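Local coordinates for protein general negative regulator of transcription subunit 2 (Saccharomyces cerevisiae, PDB 4BY6) that acts as a component of the CCR4-NOT core complex, which regulates transcription and deadenylates mRNA, and is required for the integrity of that complex, at residues 107-113 against 131-137; 145-150 against 167-171; 162-168 against 181-187. All blocks are in the same frame, centred on the assembly; numbering follows the deposited sequence.

Contact 1. Residues 107-113 against 131-137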
loop_
_atom_site.group_PDB
_atom_site.type_symbol
_atom_site.label_atom_id
_atom_site.label_comp_id
_atom_site.label_asym_id
_atom_site.label_seq_id
_atom_site.Cartn_x
_atom_site.Cartn_y
_atom_site.Cartn_z
ATOM N N PHE E 107 10.849 30.085 24.200
ATOM C CA PHE E 107 10.957 28.699 23.771
ATOM C C PHE E 107 12.131 27.985 24.431
ATOM O O PHE E 107 13.146 28.610 24.755
ATOM C CB PHE E 107 11.110 28.627 22.252
ATOM C CG PHE E 107 10.004 29.298 21.501
ATOM C CD1 PHE E 107 8.700 29.280 21.994
ATOM C CD2 PHE E 107 10.250 29.924 20.284
ATOM C CE1 PHE E 107 7.665 29.889 21.281
ATOM C CE2 PHE E 107 9.215 30.533 19.568
ATOM C CZ PHE E 107 7.930 30.509 20.067
ATOM N N GLN E 108 11.998 26.676 24.622
ATOM C CA GLN E 108 13.116 25.894 25.125
ATOM C C GLN E 108 14.178 25.601 24.043
ATOM O O GLN E 108 13.893 25.648 22.831
ATOM C CB GLN E 108 12.591 24.602 25.721
ATOM C CG GLN E 108 11.522 24.841 26.754
ATOM C CD GLN E 108 11.142 23.568 27.460
ATOM O OE1 GLN E 108 11.899 22.591 27.451
ATOM N NE2 GLN E 108 9.958 23.550 28.051
ATOM N N ASP E 109 15.382 25.248 24.490
ATOM C CA ASP E 109 16.496 25.009 23.577
ATOM C C ASP E 109 16.070 24.110 22.416
ATOM O O ASP E 109 16.285 24.458 21.246
ATOM C CB ASP E 109 17.688 24.354 24.305
ATOM C CG ASP E 109 18.346 25.258 25.356
ATOM O OD1 ASP E 109 18.080 26.488 25.392
ATOM O OD2 ASP E 109 19.127 24.702 26.175
ATOM N N GLU E 110 15.456 22.968 22.735
ATOM C CA GLU E 110 15.052 22.024 21.694
ATOM C C GLU E 110 14.151 22.679 20.667
ATOM O O GLU E 110 14.350 22.490 19.466
ATOM C CB GLU E 110 14.343 20.813 22.274
ATOM C CG GLU E 110 15.230 19.645 22.533
ATOM C CD GLU E 110 15.559 19.525 23.981
ATOM O OE1 GLU E 110 15.621 20.591 24.652
ATOM O OE2 GLU E 110 15.742 18.374 24.446
ATOM N N THR E 111 13.180 23.472 21.117
ATOM C CA THR E 111 12.303 24.138 20.153
ATOM C C THR E 111 13.078 25.059 19.200
ATOM O O THR E 111 12.812 25.067 17.985
ATOM C CB THR E 111 11.196 24.904 20.879
ATOM O OG1 THR E 111 10.333 23.938 21.485
ATOM C CG2 THR E 111 10.365 25.762 19.910
ATOM N N LEU E 112 14.071 25.776 19.734
ATOM C CA LEU E 112 14.943 26.624 18.917
ATOM C C LEU E 112 15.757 25.781 17.906
ATOM O O LEU E 112 15.913 26.169 16.727
ATOM C CB LEU E 112 15.897 27.417 19.804
ATOM C CG LEU E 112 15.345 28.274 20.938
ATOM C CD1 LEU E 112 16.506 28.796 21.766
ATOM C CD2 LEU E 112 14.521 29.410 20.385
ATOM N N PHE E 113 16.263 24.633 18.362
ATOM C CA PHE E 113 16.973 23.735 17.464
ATOM C C PHE E 113 16.065 23.316 16.298
ATOM O O PHE E 113 16.471 23.327 15.131
ATOM C CB PHE E 113 17.461 22.496 18.206
ATOM C CG PHE E 113 18.579 22.755 19.160
ATOM C CD1 PHE E 113 19.523 23.735 18.896
ATOM C CD2 PHE E 113 18.705 21.990 20.316
ATOM C CE1 PHE E 113 20.573 23.951 19.773
ATOM C CE2 PHE E 113 19.751 22.201 21.209
ATOM C CZ PHE E 113 20.682 23.182 20.950
ATOM N N GLU E 131 19.496 33.561 19.869
ATOM C CA GLU E 131 19.008 33.136 21.175
ATOM C C GLU E 131 19.831 31.962 21.728
ATOM O O GLU E 131 20.161 31.906 22.918
ATOM C CB GLU E 131 17.539 32.768 21.077
ATOM C CG GLU E 131 16.941 32.262 22.353
ATOM C CD GLU E 131 16.822 33.322 23.425
ATOM O OE1 GLU E 131 16.790 34.528 23.092
ATOM O OE2 GLU E 131 16.759 32.936 24.611
ATOM N N LEU E 132 20.152 31.011 20.865
ATOM C CA LEU E 132 20.996 29.911 21.283
ATOM C C LEU E 132 22.370 30.420 21.658
ATOM O O LEU E 132 22.977 29.975 22.650
ATOM C CB LEU E 132 21.078 28.868 20.175
ATOM C CG LEU E 132 19.814 28.018 20.174
ATOM C CD1 LEU E 132 19.776 27.166 18.908
ATOM C CD2 LEU E 132 19.812 27.163 21.449
ATOM N N ARG E 133 22.839 31.378 20.867
ATOM C CA ARG E 133 24.121 32.003 21.115
ATOM C C ARG E 133 24.107 32.633 22.520
ATOM O O ARG E 133 25.054 32.463 23.295
ATOM C CB ARG E 133 24.424 33.035 20.020
ATOM C CG ARG E 133 25.875 33.427 19.930
ATOM C CD ARG E 133 26.668 32.345 19.262
ATOM N NE ARG E 133 28.099 32.546 19.455
ATOM C CZ ARG E 133 28.762 32.125 20.533
ATOM N NH1 ARG E 133 28.116 31.514 21.522
ATOM N NH2 ARG E 133 30.072 32.315 20.632
ATOM N N LYS E 134 23.001 33.303 22.858
ATOM C CA LYS E 134 22.831 33.949 24.160
ATOM C C LYS E 134 22.819 32.968 25.336
ATOM O O LYS E 134 23.259 33.300 26.437
ATOM C CB LYS E 134 21.544 34.766 24.152
ATOM C CG LYS E 134 21.043 35.142 25.516
ATOM C CD LYS E 134 19.897 36.096 25.412
ATOM C CE LYS E 134 19.217 36.298 26.754
ATOM N NZ LYS E 134 18.429 37.561 26.677
ATOM N N ARG E 135 22.304 31.769 25.105
ATOM C CA ARG E 135 22.262 30.722 26.124
ATOM C C ARG E 135 23.548 29.907 26.165
ATOM O O ARG E 135 23.579 28.783 26.699
ATOM C CB ARG E 135 21.085 29.801 25.871
ATOM C CG ARG E 135 19.794 30.537 25.881
ATOM C CD ARG E 135 18.650 29.644 25.496
ATOM N NE ARG E 135 17.444 30.448 25.366
ATOM C CZ ARG E 135 16.225 29.946 25.259
ATOM N NH1 ARG E 135 16.050 28.628 25.257
ATOM N NH2 ARG E 135 15.188 30.765 25.143
ATOM N N ASN E 136 24.598 30.484 25.587
ATOM C CA ASN E 136 25.933 29.900 25.609
ATOM C C ASN E 136 26.060 28.573 24.811
ATOM O O ASN E 136 26.867 27.708 25.149
ATOM C CB ASN E 136 26.399 29.713 27.051
ATOM C CG ASN E 136 27.892 29.626 27.149
ATOM O OD1 ASN E 136 28.603 30.238 26.347
ATOM N ND2 ASN E 136 28.391 28.844 28.110
ATOM N N TRP E 137 25.257 28.424 23.758
ATOM C CA TRP E 137 25.482 27.383 22.765
ATOM C C TRP E 137 26.375 27.964 21.687
ATOM O O TRP E 137 26.252 29.132 21.342
ATOM C CB TRP E 137 24.167 26.900 22.140
ATOM C CG TRP E 137 23.383 26.027 23.019
ATOM C CD1 TRP E 137 22.441 26.415 23.935
ATOM C CD2 TRP E 137 23.441 24.603 23.080
ATOM N NE1 TRP E 137 21.919 25.316 24.563
ATOM C CE2 TRP E 137 22.513 24.188 24.058
ATOM C CE3 TRP E 137 24.187 23.633 22.404
ATOM C CZ2 TRP E 137 22.309 22.839 24.375
ATOM C CZ3 TRP E 137 23.989 22.300 22.721
ATOM C CH2 TRP E 137 23.053 21.914 23.698
#
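The indole of Trp-137 receives the ring edge of Phe-113 over the centre of one face, a T-shaped pair with planes at 90°; CZ of Phe-113 lies 3.7 Å from CE2 of Trp-137. At the indole's own edge, NE1 reaches OD2 of Asp-109 in a weak hydrogen bond of 3.3 Å. The third flat group, the guanidinium of Arg-135, has methyl CD1 of Leu-112 over one face and three acceptors at its edge; its chain runs extended from CG to NE (chi2 174°), carrying it across to the other segment. NH1 and NH2 hold the Phe-107 carbonyl oxygen end-on, at 2.9 and 3.0 Å, while NH1 also donates a nearly straight hydrogen bond (166° at the hydrogen), part of a salt bridge, to OD1 of Asp-109, met on its anti side. From the side, NE and NH2 share OE2 of Glu-131, each at 2.7 Å. These contacts fix the group's rotation. An alanine here takes away all three nitrogens, which would probably leave the Phe-107 carbonyl without these donors and Asp-109 and Glu-131 without the cation between them. Alongside, CD1 of Leu-132 packs on CE1 of Phe-113 and CD2 on CD1 of Leu-112. Phe-107 also meets aromatic side chains of another protein's chain. Helix 123-134 ends in a Schellman motif with Asn-136 as C-prime residue; the contact packs this end against the start of helix 109-118 in the NOT2/NOT3/NOT5 C-terminal domain.

Contact 2. Residues 145-150 against 167-171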
loop_
_atom_site.group_PDB
_atom_site.type_symbol
_atom_site.label_atom_id
_atom_site.label_comp_id
_atom_site.label_asym_id
_atom_site.label_seq_id
_atom_site.Cartn_x
_atom_site.Cartn_y
_atom_site.Cartn_z
ATOM N N ALA E 145 26.287 21.455 13.736
ATOM C CA ALA E 145 25.731 20.944 14.961
ATOM C C ALA E 145 26.057 21.908 16.088
ATOM O O ALA E 145 27.144 22.491 16.095
ATOM C CB ALA E 145 26.286 19.598 15.245
ATOM N N TRP E 146 25.130 22.071 17.031
ATOM C CA TRP E 146 25.367 22.945 18.184
ATOM C C TRP E 146 25.988 22.190 19.364
ATOM O O TRP E 146 25.612 21.042 19.665
ATOM C CB TRP E 146 24.070 23.596 18.654
ATOM C CG TRP E 146 23.433 24.569 17.716
ATOM C CD1 TRP E 146 22.593 24.288 16.681
ATOM C CD2 TRP E 146 23.543 25.993 17.766
ATOM N NE1 TRP E 146 22.190 25.451 16.066
ATOM C CE2 TRP E 146 22.756 26.510 16.717
ATOM C CE3 TRP E 146 24.244 26.878 18.586
ATOM C CZ2 TRP E 146 22.645 27.866 16.476
ATOM C CZ3 TRP E 146 24.130 28.215 18.353
ATOM C CH2 TRP E 146 23.336 28.705 17.303
ATOM N N LEU E 147 26.918 22.847 20.049
ATOM C CA LEU E 147 27.543 22.270 21.229
ATOM C C LEU E 147 27.583 23.286 22.329
ATOM O O LEU E 147 27.589 24.482 22.057
ATOM C CB LEU E 147 28.958 21.797 20.919
ATOM C CG LEU E 147 29.846 22.856 20.276
ATOM C CD1 LEU E 147 30.558 23.681 21.294
ATOM C CD2 LEU E 147 30.862 22.131 19.474
ATOM N N THR E 148 27.642 22.831 23.572
ATOM C CA THR E 148 27.870 23.773 24.661
ATOM C C THR E 148 28.710 23.124 25.724
ATOM O O THR E 148 28.730 21.909 25.830
ATOM C CB THR E 148 26.545 24.329 25.269
ATOM O OG1 THR E 148 26.865 25.122 26.423
ATOM C CG2 THR E 148 25.621 23.211 25.701
ATOM N N LYS E 149 29.429 23.944 26.483
ATOM C CA LYS E 149 30.339 23.447 27.507
ATOM C C LYS E 149 29.647 22.538 28.530
ATOM O O LYS E 149 28.522 22.799 28.947
ATOM C CB LYS E 149 31.008 24.628 28.212
ATOM C CG LYS E 149 31.736 24.285 29.486
ATOM C CD LYS E 149 32.454 25.521 30.075
ATOM C CE LYS E 149 33.023 25.211 31.475
ATOM N NZ LYS E 149 33.969 26.247 31.989
ATOM N N ASP E 150 30.304 21.432 28.871
ATOM C CA ASP E 150 29.886 20.598 29.986
ATOM C C ASP E 150 30.459 21.228 31.243
ATOM O O ASP E 150 31.680 21.299 31.391
ATOM C CB ASP E 150 30.367 19.156 29.808
ATOM C CG ASP E 150 30.170 18.300 31.055
ATOM O OD1 ASP E 150 31.015 17.418 31.311
ATOM O OD2 ASP E 150 29.166 18.479 31.771
ATOM N N SER E 167 35.158 19.189 27.648
ATOM C CA SER E 167 33.958 18.372 27.637
ATOM C C SER E 167 32.762 19.191 27.166
ATOM O O SER E 167 32.539 20.302 27.633
ATOM C CB SER E 167 33.699 17.790 29.017
ATOM O OG SER E 167 32.527 17.006 28.986
ATOM N N TYR E 168 31.993 18.633 26.238
ATOM C CA TYR E 168 30.914 19.371 25.605
ATOM C C TYR E 168 29.692 18.499 25.485
ATOM O O TYR E 168 29.772 17.283 25.598
ATOM C CB TYR E 168 31.338 19.869 24.217
ATOM C CG TYR E 168 32.596 20.687 24.254
ATOM C CD1 TYR E 168 32.549 22.058 24.470
ATOM C CD2 TYR E 168 33.836 20.089 24.114
ATOM C CE1 TYR E 168 33.710 22.817 24.523
ATOM C CE2 TYR E 168 34.994 20.832 24.179
ATOM C CZ TYR E 168 34.926 22.195 24.377
ATOM O OH TYR E 168 36.083 22.940 24.427
ATOM N N VAL E 169 28.564 19.142 25.247
ATOM C CA VAL E 169 27.295 18.487 25.016
ATOM C C VAL E 169 26.874 18.924 23.632
ATOM O O VAL E 169 26.691 20.124 23.401
ATOM C CB VAL E 169 26.227 18.883 26.082
ATOM C CG1 VAL E 169 24.926 18.161 25.849
ATOM C CG2 VAL E 169 26.726 18.587 27.442
ATOM N N PHE E 170 26.795 17.964 22.709
ATOM C CA PHE E 170 26.366 18.193 21.324
ATOM C C PHE E 170 24.876 17.893 21.133
ATOM O O PHE E 170 24.367 16.909 21.669
ATOM C CB PHE E 170 27.161 17.312 20.371
ATOM C CG PHE E 170 28.593 17.712 20.190
ATOM C CD1 PHE E 170 29.556 17.369 21.123
ATOM C CD2 PHE E 170 28.985 18.395 19.050
ATOM C CE1 PHE E 170 30.897 17.731 20.926
ATOM C CE2 PHE E 170 30.312 18.753 18.854
ATOM C CZ PHE E 170 31.267 18.425 19.792
ATOM N N PHE E 171 24.160 18.695 20.354
ATOM C CA PHE E 171 22.786 18.297 20.077
ATOM C C PHE E 171 22.697 17.566 18.746
ATOM O O PHE E 171 23.141 18.072 17.716
ATOM C CB PHE E 171 21.822 19.496 20.106
ATOM C CG PHE E 171 20.387 19.110 19.862
ATOM C CD1 PHE E 171 19.654 18.447 20.846
ATOM C CD2 PHE E 171 19.773 19.383 18.641
ATOM C CE1 PHE E 171 18.328 18.065 20.616
ATOM C CE2 PHE E 171 18.445 19.016 18.412
ATOM C CZ PHE E 171 17.720 18.352 19.403
#
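Leu-147 and Phe-170 lie side by side as a non-hydrogen-bonded pair of two antiparallel strands, part of the sheet of this domain, whose family belongs to the SH3 clan. CB of Leu-147 rests over one face of the Phe-170 ring, 4.0 Å from its centroid, in a CH-pi contact. A chi1 of 53° holds CG of Leu-147 between the backbone N and the carbonyl carbon, and chi2 of 89° then sends CD2 to CE2 of Phe-170 and CD1 to CD1 of Tyr-168. The backbone ladder sets this register: Thr-148 and Val-169 exchange two hydrogen bonds, and Phe-171 N adds a third to Trp-146 O at 2.8 Å.

Further out, Phe-170 also meets Phe-183 edge-to-face and Arg-181 in a cation-pi contact, both on the next strand. The opposite face of the sheet carries Thr-148 and Val-169; there the Thr-148 hydroxyl bonds to the carbonyl of Asn-136, tying the strand to the turn that ends helix 123-134. Past the strand's end, Asp-150 N donates to Ser-167 O. Ser-167, whose OG is also hydrogen-bonded to NE2 of Gln-180, gives its hydroxyl to Asp-150 OD1 at 2.8 Å, on the anti side and 16° out of the carboxylate plane.

Contact 3. Residues 162-168 against 181-187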
loop_
_atom_site.group_PDB
_atom_site.type_symbol
_atom_site.label_atom_id
_atom_site.label_comp_id
_atom_site.label_asym_id
_atom_site.label_seq_id
_atom_site.Cartn_x
_atom_site.Cartn_y
_atom_site.Cartn_z
ATOM N N LEU E 162 44.804 27.961 19.077
ATOM C CA LEU E 162 43.833 27.817 17.996
ATOM C C LEU E 162 42.731 26.807 18.335
ATOM O O LEU E 162 41.724 26.684 17.617
ATOM C CB LEU E 162 44.548 27.418 16.711
ATOM C CG LEU E 162 45.659 28.373 16.284
ATOM C CD1 LEU E 162 46.313 27.814 15.030
ATOM C CD2 LEU E 162 45.114 29.776 16.064
ATOM N N SER E 163 42.905 26.123 19.458
ATOM C CA SER E 163 41.952 25.115 19.879
ATOM C C SER E 163 41.926 24.963 21.390
ATOM O O SER E 163 42.817 25.447 22.094
ATOM C CB SER E 163 42.293 23.774 19.231
ATOM O OG SER E 163 43.607 23.384 19.580
ATOM N N GLU E 164 40.895 24.289 21.886
ATOM C CA GLU E 164 40.841 23.945 23.297
ATOM C C GLU E 164 40.347 22.527 23.405
ATOM O O GLU E 164 39.591 22.057 22.549
ATOM C CB GLU E 164 39.929 24.891 24.081
ATOM C CG GLU E 164 38.487 24.857 23.645
ATOM C CD GLU E 164 37.611 25.833 24.401
ATOM O OE1 GLU E 164 38.110 26.935 24.738
ATOM O OE2 GLU E 164 36.413 25.521 24.625
ATOM N N ARG E 165 40.774 21.840 24.455
ATOM C CA ARG E 165 40.313 20.489 24.674
ATOM C C ARG E 165 39.409 20.501 25.879
ATOM O O ARG E 165 39.779 21.011 26.932
ATOM C CB ARG E 165 41.494 19.540 24.852
ATOM C CG ARG E 165 41.109 18.116 24.700
ATOM C CD ARG E 165 42.188 17.208 25.197
ATOM N NE ARG E 165 41.588 15.980 25.692
ATOM C CZ ARG E 165 42.270 14.976 26.215
ATOM N NH1 ARG E 165 43.595 15.040 26.296
ATOM N NH2 ARG E 165 41.621 13.906 26.649
ATOM N N GLY E 166 38.201 19.973 25.723
ATOM C CA GLY E 166 37.245 20.042 26.813
ATOM C C GLY E 166 36.065 19.114 26.682
ATOM O O GLY E 166 35.960 18.358 25.722
ATOM N N SER E 167 35.158 19.189 27.648
ATOM C CA SER E 167 33.958 18.372 27.637
ATOM C C SER E 167 32.762 19.191 27.166
ATOM O O SER E 167 32.539 20.302 27.633
ATOM C CB SER E 167 33.699 17.790 29.017
ATOM O OG SER E 167 32.527 17.006 28.986
ATOM N N TYR E 168 31.993 18.633 26.238
ATOM C CA TYR E 168 30.914 19.371 25.605
ATOM C C TYR E 168 29.692 18.499 25.485
ATOM O O TYR E 168 29.772 17.283 25.598
ATOM C CB TYR E 168 31.338 19.869 24.217
ATOM C CG TYR E 168 32.596 20.687 24.254
ATOM C CD1 TYR E 168 32.549 22.058 24.470
ATOM C CD2 TYR E 168 33.836 20.089 24.114
ATOM C CE1 TYR E 168 33.710 22.817 24.523
ATOM C CE2 TYR E 168 34.994 20.832 24.179
ATOM C CZ TYR E 168 34.926 22.195 24.377
ATOM O OH TYR E 168 36.083 22.940 24.427
ATOM N N ARG E 181 30.564 14.572 25.081
ATOM C CA ARG E 181 31.736 14.184 24.312
ATOM C C ARG E 181 32.991 14.956 24.759
ATOM O O ARG E 181 32.939 16.174 24.965
ATOM C CB ARG E 181 31.466 14.449 22.843
ATOM C CG ARG E 181 32.397 13.799 21.904
ATOM C CD ARG E 181 32.159 14.308 20.502
ATOM N NE ARG E 181 30.775 14.182 20.044
ATOM C CZ ARG E 181 30.283 13.107 19.440
ATOM N NH1 ARG E 181 31.063 12.044 19.264
ATOM N NH2 ARG E 181 29.013 13.095 19.029
ATOM N N ASP E 182 34.111 14.255 24.916
ATOM C CA ASP E 182 35.397 14.926 25.101
ATOM C C ASP E 182 35.896 15.291 23.719
ATOM O O ASP E 182 35.862 14.481 22.797
ATOM C CB ASP E 182 36.411 14.047 25.821
ATOM C CG ASP E 182 36.059 13.840 27.277
ATOM O OD1 ASP E 182 36.034 14.836 28.035
ATOM O OD2 ASP E 182 35.826 12.677 27.670
ATOM N N PHE E 183 36.302 16.531 23.537
ATOM C CA PHE E 183 36.464 16.989 22.179
ATOM C C PHE E 183 37.597 17.988 22.068
ATOM O O PHE E 183 37.802 18.822 22.978
ATOM C CB PHE E 183 35.159 17.594 21.701
ATOM C CG PHE E 183 35.039 17.708 20.223
ATOM C CD1 PHE E 183 34.583 16.647 19.467
ATOM C CD2 PHE E 183 35.346 18.892 19.585
ATOM C CE1 PHE E 183 34.452 16.763 18.101
ATOM C CE2 PHE E 183 35.203 19.015 18.234
ATOM C CZ PHE E 183 34.770 17.951 17.486
ATOM N N LEU E 184 38.344 17.876 20.966
ATOM C CA LEU E 184 39.338 18.871 20.601
ATOM C C LEU E 184 38.680 19.818 19.627
ATOM O O LEU E 184 38.398 19.469 18.499
ATOM C CB LEU E 184 40.584 18.242 19.992
ATOM C CG LEU E 184 41.567 19.301 19.497
ATOM C CD1 LEU E 184 42.224 19.988 20.675
ATOM C CD2 LEU E 184 42.603 18.683 18.623
ATOM N N LEU E 185 38.432 21.024 20.097
ATOM C CA LEU E 185 37.603 21.997 19.413
ATOM C C LEU E 185 38.414 23.155 18.865
ATOM O O LEU E 185 39.133 23.824 19.617
ATOM C CB LEU E 185 36.569 22.529 20.391
ATOM C CG LEU E 185 35.774 23.695 19.854
ATOM C CD1 LEU E 185 34.923 23.200 18.689
ATOM C CD2 LEU E 185 34.945 24.229 20.992
ATOM N N PHE E 186 38.273 23.417 17.574
ATOM C CA PHE E 186 39.006 24.498 16.936
ATOM C C PHE E 186 38.158 25.740 16.826
ATOM O O PHE E 186 37.051 25.675 16.304
ATOM C CB PHE E 186 39.494 24.072 15.553
ATOM C CG PHE E 186 40.740 23.254 15.593
ATOM C CD1 PHE E 186 40.683 21.881 15.795
ATOM C CD2 PHE E 186 41.985 23.860 15.470
ATOM C CE1 PHE E 186 41.854 21.122 15.848
ATOM C CE2 PHE E 186 43.147 23.108 15.529
ATOM C CZ PHE E 186 43.075 21.737 15.716
ATOM N N TYR E 187 38.685 26.870 17.299
ATOM C CA TYR E 187 37.894 28.093 17.364
ATOM C C TYR E 187 37.474 28.639 15.989
ATOM O O TYR E 187 36.412 29.238 15.890
ATOM C CB TYR E 187 38.659 29.163 18.118
ATOM C CG TYR E 187 38.999 28.822 19.559
ATOM C CD1 TYR E 187 38.006 28.621 20.509
ATOM C CD2 TYR E 187 40.321 28.709 19.966
ATOM C CE1 TYR E 187 38.327 28.314 21.827
ATOM C CE2 TYR E 187 40.649 28.396 21.275
ATOM C CZ TYR E 187 39.648 28.199 22.210
ATOM O OH TYR E 187 39.975 27.910 23.533
#
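This is the open end of a beta hairpin: strands 163-172 and 177-186 run antiparallel, at 158° between their directions, as neighbours in the sheet of the SH3-clan domain. The pairing is regular. Glu-164 with Leu-185, Gly-166 with Phe-183 and Tyr-168 with Arg-181 each exchange two backbone hydrogen bonds, and Tyr-187 N to Leu-162 O, at 3.1 Å, adds one more where the second strand passes into a 3-10 turn.

The side chains sort to two faces. On the one with Ser-163, Arg-165 and Leu-184, the contacts are light and much of the surface is exposed: CB of Ser-163 lies over the centre of the Phe-186 ring, 3.8 Å from its centroid in a CH-pi contact, and CD1 of Leu-184 approaches OG of Ser-163, a hydroxyl bonded to that of Ser-158. The opposite face is more buried. CB of Phe-183 touches the Tyr-168 ring at CD2, 3.7 Å away, and CD2 of Leu-185 packs against CZ of the same tyrosine. Gly-166 puts no side chain on this face, where the hydroxyl of Tyr-168 lies close by.

Glu-164 is the polar centre of that side. Its chi1 of 62° sets CG between the backbone N and the carbonyl carbon, and the chain then runs extended, bringing the buried carboxylate to two tyrosine hydroxyls. Tyr-187 OH donates to OE1, which lies at the edge of the Tyr-187 ring, in its plane, with the ring and carboxylate planes 79° apart; the modelled separation is very short and its exact value doubtful. A long, weak ion pair joins OE2 to Arg-138. The second hydroxyl, OH of Tyr-168, donates to OE2 at 2.6 Å, meeting it on the anti side.

In the fold
Contacts 2 and 3 hold one sheet, sharing Ser-167 and Tyr-168 on strand 163-172, which pairs with both 145-149 and 177-186; their centres are 10 Å apart. Contact 1 belongs to the helices and touches contact 2: Phe-113 stacks on Phe-171, and Trp-137 packs on strand 145-149. From contact 3 it stays clear, about 7 Å at the nearest atoms. Contact 1, partly buried with five of nine touching residues buried, joins aromatic packing to a salt-bridge network beside another protein's chain. In contact 2, where no touching residue is exposed, backbone bonds and apolar packing dominate. Contact 3 divides between a buried carboxylate met by tyrosine hydroxyls and a largely exposed face carrying Arg-165, Asp-182, Leu-184 and Phe-186.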